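Local coordinates for cellulose biosynthesis protein BcsG (Salmonella typhimurium LT2, PDB 5OLT) that is required for cellulose biosynthesis, this chain being the zinc-binding extramembrane domain of a membrane protein of the alkaline phosphatase family, at residues F298-I312 with L333-T345. Numbering follows the deposited sequence.
Sequences FFGMKAPHEGAPIDI and LFTEDSVNWNKLT. With CIT (citric acid), chain C.
The Trp341 indole is sandwiched: His305 CB lies over one face, 3.7 Å from the centroid of the six-membered ring in a CH-pi contact, and Val339 CG1 sits over the opposite face toward the rim. These groups belong to an alkaline phosphatase-type alpha/beta domain, where the 298-312 connection leads from strand 291-299 to the outermost strand 310-312 of the mixed sheet and is flanked by the loop and short helix of 333-345. Phe298 CD2 meets the indole edge in its plane. In one of its two modelled conformers Met301 brings its sulfur to the same rim as a Met-aromatic contact, and a bend at chi3 (68°) carries CE close to Trp341 CZ2 and Val339 CG2. The His305 imidazole turns its own edge to the face of the Trp341 five-membered ring, planes at 66°. Farther along, Phe298 points its edge at the face of Phe334 in an offset edge-to-face pair, while Leu333 CD1 rests over the centre of the Phe334 ring. Backbone polar groups are tied by Lys302 N to Phe334 O (2.9 Å) and by water 1, which accepts from Ala303 N and donates to Leu333 O and Glu336 O. Beyond His305 lies a citrate probably acquired from the crystallisation liquor. His305 NE2 donates to its O5 at an unusually short, hence doubtful, 2.5 Å; the citrate bridges the segments where Asn342, in one of two modelled conformers, donates from ND2 to O1 (2.7 Å).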
ATOM      1  N   PHE A 298       5.002  11.595   8.759  1.00 11.18           N
ATOM      2  CA  PHE A 298       4.758  11.675  10.211  1.00 12.11           C
ATOM      3  C   PHE A 298       4.389  13.099  10.617  1.00 13.25           C
ATOM      4  O   PHE A 298       4.990  14.080  10.122  1.00 18.01           O
ATOM      5  CB  PHE A 298       6.000  11.249  10.985  1.00 12.67           C
ATOM      6  CG  PHE A 298       6.413   9.814  10.750  1.00 11.89           C
ATOM      7  CD1 PHE A 298       5.900   8.783  11.562  1.00 14.12           C
ATOM      8  CD2 PHE A 298       7.332   9.490   9.743  1.00 13.33           C
ATOM      9  CE1 PHE A 298       6.300   7.458  11.350  1.00 13.71           C
ATOM     10  CE2 PHE A 298       7.713   8.179   9.522  1.00 13.90           C
ATOM     11  CZ  PHE A 298       7.211   7.157  10.345  1.00 13.34           C
ATOM     12  N   PHE A 299       3.384  13.216  11.462  1.00 11.10           N
ATOM     13  CA  PHE A 299       2.901  14.504  11.954  1.00 12.11           C
ATOM     14  C   PHE A 299       3.078  14.516  13.457  1.00 12.89           C
ATOM     15  O   PHE A 299       2.982  13.460  14.120  1.00 13.51           O
ATOM     16  CB  PHE A 299       1.422  14.689  11.643  1.00 12.58           C
ATOM     17  CG  PHE A 299       1.129  14.769  10.170  1.00 12.60           C
ATOM     18  CD1 PHE A 299       0.953  13.609   9.404  1.00 12.65           C
ATOM     19  CD2 PHE A 299       1.041  16.000   9.557  1.00 15.04           C
ATOM     20  CE1 PHE A 299       0.683  13.679   8.053  1.00 13.73           C
ATOM     21  CE2 PHE A 299       0.794  16.068   8.181  1.00 17.44           C
ATOM     22  CZ  PHE A 299       0.598  14.910   7.451  1.00 14.67           C
ATOM     23  N   GLY A 300       3.377  15.702  13.985  1.00 14.73           N
ATOM     24  CA  GLY A 300       3.439  15.905  15.421  1.00 15.92           C
ATOM     25  C   GLY A 300       4.752  15.475  16.041  1.00 14.52           C
ATOM     26  O   GLY A 300       4.824  15.319  17.273  1.00 18.59           O
ATOM     27  N   MET A 301       5.792  15.277  15.228  0.70 15.30           N
ATOM     28  CA  MET A 301       7.114  14.902  15.755  0.70 16.50           C
ATOM     29  C   MET A 301       7.813  16.100  16.392  0.70 15.79           C
ATOM     30  O   MET A 301       7.730  17.224  15.885  0.70 15.56           O
ATOM     31  CB  MET A 301       8.024  14.331  14.688  0.70 15.55           C
ATOM     32  CG  MET A 301       7.532  12.999  14.111  0.70 14.92           C
ATOM     33  SD  MET A 301       8.658  12.413  12.835  0.70 16.28           S
ATOM     34  CE  MET A 301      10.155  12.014  13.742  0.70 17.46           C
ATOM     35  N   LYS A 302       8.562  15.833  17.454  1.00 17.02           N
ATOM     36  CA  LYS A 302       9.333  16.894  18.114  1.00 18.56           C
ATOM     37  C   LYS A 302      10.394  17.381  17.120  1.00 20.99           C
ATOM     38  O   LYS A 302      10.743  18.587  17.092  1.00 25.23           O
ATOM     39  CB  LYS A 302       9.998  16.346  19.384  1.00 18.84           C
ATOM     40  CG  LYS A 302      10.836  17.395  20.123  1.00 24.67           C
ATOM     41  CD  LYS A 302      11.413  16.903  21.433  1.00 27.75           C
ATOM     42  CE  LYS A 302      12.120  18.074  22.119  1.00 32.97           C
ATOM     43  NZ  LYS A 302      11.155  18.876  22.921  1.00 46.36           N
ATOM     44  N   ALA A 303      10.899  16.455  16.305  1.00 20.74           N
ATOM     45  CA  ALA A 303      11.958  16.693  15.324  1.00 22.44           C
ATOM     46  C   ALA A 303      11.512  16.202  13.940  1.00 21.02           C
ATOM     47  O   ALA A 303      11.957  15.183  13.464  1.00 20.57           O
ATOM     48  CB  ALA A 303      13.261  16.046  15.775  1.00 24.84           C
ATOM     49  N   PRO A 304      10.631  16.971  13.296  1.00 20.00           N
ATOM     50  CA  PRO A 304      10.140  16.535  11.968  1.00 18.56           C
ATOM     51  C   PRO A 304      11.215  16.430  10.886  1.00 19.22           C
ATOM     52  O   PRO A 304      12.237  17.119  10.945  1.00 21.08           O
ATOM     53  CB  PRO A 304       9.143  17.623  11.589  1.00 19.70           C
ATOM     54  CG  PRO A 304       9.495  18.791  12.461  1.00 25.87           C
ATOM     55  CD  PRO A 304       9.980  18.208  13.744  1.00 22.69           C
ATOM     56  N   HIS A 305      10.983  15.594   9.881  1.00 16.01           N
ATOM     57  CA  HIS A 305      11.901  15.495   8.741  1.00 16.59           C
ATOM     58  C   HIS A 305      11.829  16.824   7.972  1.00 19.19           C
ATOM     59  O   HIS A 305      10.755  17.416   7.817  1.00 21.52           O
ATOM     60  CB  HIS A 305      11.534  14.326   7.811  1.00 17.43           C
ATOM     61  CG  HIS A 305      12.504  14.144   6.692  1.00 17.73           C
ATOM     62  ND1 HIS A 305      12.209  14.486   5.384  1.00 18.84           N
ATOM     63  CD2 HIS A 305      13.796  13.731   6.689  1.00 18.31           C
ATOM     64  CE1 HIS A 305      13.272  14.270   4.627  1.00 18.90           C
ATOM     65  NE2 HIS A 305      14.259  13.831   5.400  1.00 18.41           N
ATOM     66  N   GLU A 306      12.999  17.298   7.552  1.00 19.53           N
ATOM     67  CA  GLU A 306      13.089  18.541   6.764  1.00 18.04           C
ATOM     68  C   GLU A 306      13.533  18.241   5.351  1.00 17.76           C
ATOM     69  O   GLU A 306      14.314  17.308   5.106  1.00 19.72           O
ATOM     70  CB  GLU A 306      14.082  19.509   7.400  1.00 23.85           C
ATOM     71  CG  GLU A 306      13.625  20.009   8.753  1.00 27.94           C
ATOM     72  CD  GLU A 306      14.589  21.001   9.405  1.00 36.84           C
ATOM     73  OE1 GLU A 306      15.687  21.273   8.862  1.00 42.41           O
ATOM     74  OE2 GLU A 306      14.235  21.514  10.482  1.00 47.08           O
ATOM     75  N   GLY A 307      13.042  19.041   4.415  1.00 18.35           N
ATOM     76  CA  GLY A 307      13.436  18.912   3.017  1.00 17.96           C
ATOM     77  C   GLY A 307      12.594  17.895   2.269  1.00 16.02           C
ATOM     78  O   GLY A 307      11.525  17.502   2.719  1.00 18.32           O
ATOM     79  N   ALA A 308      13.098  17.507   1.099  1.00 16.92           N
ATOM     80  CA  ALA A 308      12.425  16.628   0.198  1.00 16.69           C
ATOM     81  C   ALA A 308      12.294  15.239   0.806  1.00 14.74           C
ATOM     82  O   ALA A 308      13.079  14.846   1.652  1.00 15.75           O
ATOM     83  CB  ALA A 308      13.178  16.559  -1.133  1.00 20.59           C
ATOM     84  N   PRO A 309      11.293  14.483   0.354  1.00 14.03           N
ATOM     85  CA  PRO A 309      11.128  13.138   0.892  1.00 12.33           C
ATOM     86  C   PRO A 309      12.375  12.285   0.684  1.00 11.74           C
ATOM     87  O   PRO A 309      13.123  12.469  -0.277  1.00 12.74           O
ATOM     88  CB  PRO A 309      10.008  12.537   0.024  1.00 14.41           C
ATOM     89  CG  PRO A 309       9.326  13.725  -0.580  1.00 16.89           C
ATOM     90  CD  PRO A 309      10.309  14.814  -0.699  1.00 15.42           C
ATOM     91  N   ILE A 310      12.569  11.333   1.585  1.00 10.41           N
ATOM     92  CA  ILE A 310      13.583  10.299   1.383  1.00 11.15           C
ATOM     93  C   ILE A 310      13.045   9.290   0.371  1.00 11.04           C
ATOM     94  O   ILE A 310      12.010   8.665   0.632  1.00 11.77           O
ATOM     95  CB  ILE A 310      13.903   9.623   2.723  1.00 11.79           C
ATOM     96  CG1 ILE A 310      14.480  10.655   3.724  1.00 13.98           C
ATOM     97  CG2 ILE A 310      14.863   8.463   2.504  1.00 13.75           C
ATOM     98  CD1 ILE A 310      14.418  10.124   5.144  1.00 16.67           C
ATOM     99  N   ASP A 311      13.706   9.142  -0.761  1.00 10.75           N
ATOM    100  CA  ASP A 311      13.271   8.163  -1.751  1.00 11.94           C
ATOM    101  C   ASP A 311      13.739   6.779  -1.366  1.00 12.15           C
ATOM    102  O   ASP A 311      14.892   6.571  -0.986  1.00 15.03           O
ATOM    103  CB  ASP A 311      13.831   8.476  -3.123  1.00 13.91           C
ATOM    104  CG  ASP A 311      13.217   9.689  -3.747  1.00 18.70           C
ATOM    105  OD1 ASP A 311      12.101  10.119  -3.355  1.00 19.58           O
ATOM    106  OD2 ASP A 311      13.893  10.239  -4.649  1.00 28.44           O
ATOM    107  N   ILE A 312      12.831   5.815  -1.480  1.00 11.35           N
ATOM    108  CA  ILE A 312      13.191   4.407  -1.298  1.00 11.21           C
ATOM    109  C   ILE A 312      13.176   3.855  -2.718  1.00 11.40           C
ATOM    110  O   ILE A 312      12.106   3.736  -3.360  1.00 12.34           O
ATOM    111  CB  ILE A 312      12.174   3.626  -0.420  1.00 12.07           C
ATOM    112  CG1 ILE A 312      11.966   4.273   0.945  1.00 14.32           C
ATOM    113  CG2 ILE A 312      12.600   2.160  -0.270  1.00 14.11           C
ATOM    114  CD1 ILE A 312      13.210   4.450   1.788  1.00 16.69           C
ATOM    115  N   LEU A 333       9.625   7.637  18.320  1.00 17.13           N
ATOM    116  CA  LEU A 333      10.207   8.523  17.325  1.00 17.09           C
ATOM    117  C   LEU A 333       9.534   9.909  17.359  1.00 14.99           C
ATOM    118  O   LEU A 333      10.164  10.887  16.947  1.00 17.36           O
ATOM    119  CB  LEU A 333      10.292   7.890  15.930  1.00 22.33           C
ATOM    120  CG  LEU A 333       9.038   7.516  15.196  1.00 24.29           C
ATOM    121  CD1 LEU A 333       8.359   8.743  14.654  1.00 28.92           C
ATOM    122  CD2 LEU A 333       9.359   6.604  14.015  1.00 25.52           C
ATOM    123  N   PHE A 334       8.286  10.002  17.841  1.00 13.69           N
ATOM    124  CA  PHE A 334       7.573  11.279  17.894  1.00 14.26           C
ATOM    125  C   PHE A 334       8.091  12.242  18.954  1.00 15.65           C
ATOM    126  O   PHE A 334       7.822  13.426  18.871  1.00 18.41           O
ATOM    127  CB  PHE A 334       6.067  11.097  18.134  1.00 14.56           C
ATOM    128  CG  PHE A 334       5.336  10.430  17.006  1.00 13.52           C
ATOM    129  CD1 PHE A 334       4.884  11.199  15.928  1.00 13.73           C
ATOM    130  CD2 PHE A 334       5.084   9.034  17.010  1.00 14.70           C
ATOM    131  CE1 PHE A 334       4.185  10.603  14.879  1.00 13.22           C
ATOM    132  CE2 PHE A 334       4.385   8.430  15.951  1.00 15.38           C
ATOM    133  CZ  PHE A 334       3.945   9.227  14.877  1.00 13.75           C
ATOM    134  N   THR A 335       8.818  11.725  19.943  1.00 15.55           N
ATOM    135  CA  THR A 335       9.270  12.577  21.025  1.00 16.42           C
ATOM    136  C   THR A 335      10.787  12.675  21.118  1.00 16.68           C
ATOM    137  O   THR A 335      11.304  13.356  22.025  1.00 19.99           O
ATOM    138  CB  THR A 335       8.664  12.117  22.367  1.00 18.87           C
ATOM    139  OG1 THR A 335       8.968  10.737  22.539  1.00 22.53           O
ATOM    140  CG2 THR A 335       7.157  12.314  22.375  1.00 22.22           C
ATOM    141  N   GLU A 336      11.506  12.042  20.192  1.00 16.39           N
ATOM    142  CA  GLU A 336      12.977  12.132  20.152  1.00 16.80           C
ATOM    143  C   GLU A 336      13.422  13.545  19.791  1.00 17.47           C
ATOM    144  O   GLU A 336      12.875  14.152  18.868  1.00 19.21           O
ATOM    145  CB  GLU A 336      13.563  11.154  19.115  1.00 18.23           C
ATOM    146  CG  GLU A 336      13.592   9.679  19.545  1.00 19.91           C
ATOM    147  CD  GLU A 336      14.419   9.407  20.797  1.00 21.04           C
ATOM    148  OE1 GLU A 336      15.394  10.132  21.074  1.00 23.58           O
ATOM    149  OE2 GLU A 336      14.106   8.459  21.531  1.00 25.17           O
ATOM    150  N   ASP A 337      14.436  14.063  20.488  1.00 17.97           N
ATOM    151  CA  ASP A 337      14.978  15.375  20.120  1.00 19.36           C
ATOM    152  C   ASP A 337      15.609  15.357  18.728  1.00 17.28           C
ATOM    153  O   ASP A 337      15.622  16.368  18.035  1.00 18.51           O
ATOM    154  CB  ASP A 337      16.079  15.799  21.115  1.00 23.17           C
ATOM    155  CG  ASP A 337      15.588  15.920  22.571  1.00 31.81           C
ATOM    156  OD1 ASP A 337      14.419  16.306  22.821  1.00 38.22           O
ATOM    157  OD2 ASP A 337      16.405  15.651  23.488  1.00 41.02           O
ATOM    158  N   SER A 338      16.166  14.213  18.342  1.00 17.19           N
ATOM    159  CA  SER A 338      16.853  14.083  17.062  1.00 17.64           C
ATOM    160  C   SER A 338      16.535  12.681  16.566  1.00 16.95           C
ATOM    161  O   SER A 338      16.741  11.694  17.304  1.00 19.80           O
ATOM    162  CB  SER A 338      18.371  14.261  17.256  1.00 20.89           C
ATOM    163  OG  SER A 338      19.098  14.066  16.043  1.00 25.93           O
ATOM    164  N   VAL A 339      16.024  12.598  15.336  1.00 15.45           N
ATOM    165  CA  VAL A 339      15.745  11.288  14.704  1.00 13.99           C
ATOM    166  C   VAL A 339      16.785  10.914  13.702  1.00 13.10           C
ATOM    167  O   VAL A 339      17.209  11.744  12.887  1.00 13.11           O
ATOM    168  CB  VAL A 339      14.331  11.292  14.064  1.00 14.99           C
ATOM    169  CG1 VAL A 339      14.071  10.066  13.175  1.00 15.85           C
ATOM    170  CG2 VAL A 339      13.320  11.336  15.202  1.00 17.23           C
ATOM    171  N   ASN A 340      17.229   9.661  13.753  1.00 13.59           N
ATOM    172  CA  ASN A 340      18.165   9.146  12.766  1.00 12.66           C
ATOM    173  C   ASN A 340      17.360   8.637  11.561  1.00 12.86           C
ATOM    174  O   ASN A 340      16.987   7.459  11.502  1.00 13.33           O
ATOM    175  CB  ASN A 340      19.001   8.002  13.377  1.00 14.44           C
ATOM    176  CG  ASN A 340      20.082   7.501  12.444  1.00 14.83           C
ATOM    177  OD1 ASN A 340      20.090   7.774  11.249  1.00 16.01           O
ATOM    178  ND2 ASN A 340      21.032   6.745  13.011  1.00 19.27           N
ATOM    179  N   TRP A 341      17.084   9.547  10.638  1.00 12.48           N
ATOM    180  CA  TRP A 341      16.239   9.242   9.465  1.00 11.77           C
ATOM    181  C   TRP A 341      16.871   8.226   8.550  1.00 13.43           C
ATOM    182  O   TRP A 341      16.161   7.442   7.910  1.00 14.25           O
ATOM    183  CB  TRP A 341      15.893  10.515   8.691  1.00 12.18           C
ATOM    184  CG  TRP A 341      14.917  11.342   9.440  1.00 12.27           C
ATOM    185  CD1 TRP A 341      15.197  12.425  10.266  1.00 13.03           C
ATOM    186  CD2 TRP A 341      13.511  11.157   9.505  1.00 13.23           C
ATOM    187  NE1 TRP A 341      14.051  12.913  10.804  1.00 13.38           N
ATOM    188  CE2 TRP A 341      12.992  12.164  10.365  1.00 12.80           C
ATOM    189  CE3 TRP A 341      12.622  10.252   8.895  1.00 14.79           C
ATOM    190  CZ2 TRP A 341      11.626  12.296  10.640  1.00 14.35           C
ATOM    191  CZ3 TRP A 341      11.244  10.390   9.183  1.00 16.20           C
ATOM    192  CH2 TRP A 341      10.775  11.404  10.052  1.00 16.24           C
ATOM    193  N   ASN A 342      18.196   8.221   8.465  0.70 14.57           N
ATOM    194  CA  ASN A 342      18.875   7.161   7.720  0.70 15.14           C
ATOM    195  C   ASN A 342      18.597   5.804   8.245  0.70 14.68           C
ATOM    196  O   ASN A 342      18.166   4.933   7.506  0.70 14.75           O
ATOM    197  CB  ASN A 342      20.369   7.403   7.730  0.70 15.71           C
ATOM    198  CG  ASN A 342      20.707   8.621   6.984  0.70 15.95           C
ATOM    199  OD1 ASN A 342      20.853   9.688   7.572  0.70 17.93           O
ATOM    200  ND2 ASN A 342      20.785   8.501   5.674  0.70 17.23           N
ATOM    201  N   LYS A 343      18.795   5.615   9.533  1.00 14.78           N
ATOM    202  CA  LYS A 343      18.555   4.314  10.150  1.00 15.94           C
ATOM    203  C   LYS A 343      17.085   3.922   9.997  1.00 14.26           C
ATOM    204  O   LYS A 343      16.793   2.772   9.653  1.00 13.80           O
ATOM    205  CB  LYS A 343      18.942   4.357  11.628  1.00 17.83           C
ATOM    206  CG  LYS A 343      18.840   3.021  12.338  1.00 18.82           C
ATOM    207  CD  LYS A 343      19.316   3.188  13.758  1.00 21.34           C
ATOM    208  CE  LYS A 343      19.333   1.870  14.487  1.00 23.50           C
ATOM    209  NZ  LYS A 343      19.713   2.132  15.912  1.00 27.10           N
ATOM    210  N   LEU A 344      16.178   4.873  10.217  1.00 13.79           N
ATOM    211  CA  LEU A 344      14.740   4.588  10.118  1.00 12.86           C
ATOM    212  C   LEU A 344      14.341   4.095   8.724  1.00 12.01           C
ATOM    213  O   LEU A 344      13.423   3.283   8.623  1.00 13.29           O
ATOM    214  CB  LEU A 344      13.928   5.825  10.490  1.00 13.23           C
ATOM    215  CG  LEU A 344      12.390   5.700  10.443  1.00 13.33           C
ATOM    216  CD1 LEU A 344      11.900   4.635  11.423  1.00 15.59           C
ATOM    217  CD2 LEU A 344      11.790   7.047  10.806  1.00 15.19           C
ATOM    218  N   THR A 345      15.004   4.590   7.694  1.00 12.48           N
ATOM    219  CA  THR A 345      14.623   4.260   6.307  1.00 13.01           C
ATOM    220  C   THR A 345      15.580   3.262   5.644  1.00 14.68           C
ATOM    221  O   THR A 345      15.420   2.973   4.455  1.00 16.92           O
ATOM    222  CB  THR A 345      14.524   5.530   5.435  1.00 14.03           C
ATOM    223  OG1 THR A 345      15.783   6.251   5.430  1.00 14.56           O
ATOM    224  CG2 THR A 345      13.411   6.452   5.926  1.00 16.21           C
TER
HETATM  225  C1  CIT C 602      18.927  10.807   4.258  0.50 26.77           C
HETATM  226  O1  CIT C 602      20.176  10.767   4.245  0.50 26.12           O
HETATM  227  O2  CIT C 602      18.220  10.345   3.338  0.50 30.77           O
HETATM  228  C2  CIT C 602      18.214  11.427   5.432  0.50 26.23           C
HETATM  229  C3  CIT C 602      18.605  12.896   5.548  0.50 28.96           C
HETATM  230  O7  CIT C 602      19.995  13.052   5.243  0.50 30.62           O
HETATM  231  C4  CIT C 602      18.325  13.343   6.976  0.50 31.35           C
HETATM  232  C5  CIT C 602      18.301  14.846   7.058  0.50 35.03           C
HETATM  233  O3  CIT C 602      19.156  15.424   7.776  0.50 36.68           O
HETATM  234  O4  CIT C 602      17.415  15.441   6.405  0.50 39.11           O
HETATM  235  C6  CIT C 602      17.854  13.762   4.565  0.50 29.13           C
HETATM  236  O5  CIT C 602      16.601  13.679   4.484  0.50 25.69           O
HETATM  237  O6  CIT C 602      18.544  14.541   3.859  0.50 29.95           O
HETATM  238  O   HOH W   1      10.848  13.602  17.074  1.00 17.29           O
HETATM  239  O   HOH W   2      14.386  14.519  13.419  0.50 20.48           O
HETATM  240  O   HOH W   3      14.942  15.832  11.238  1.00 35.84           O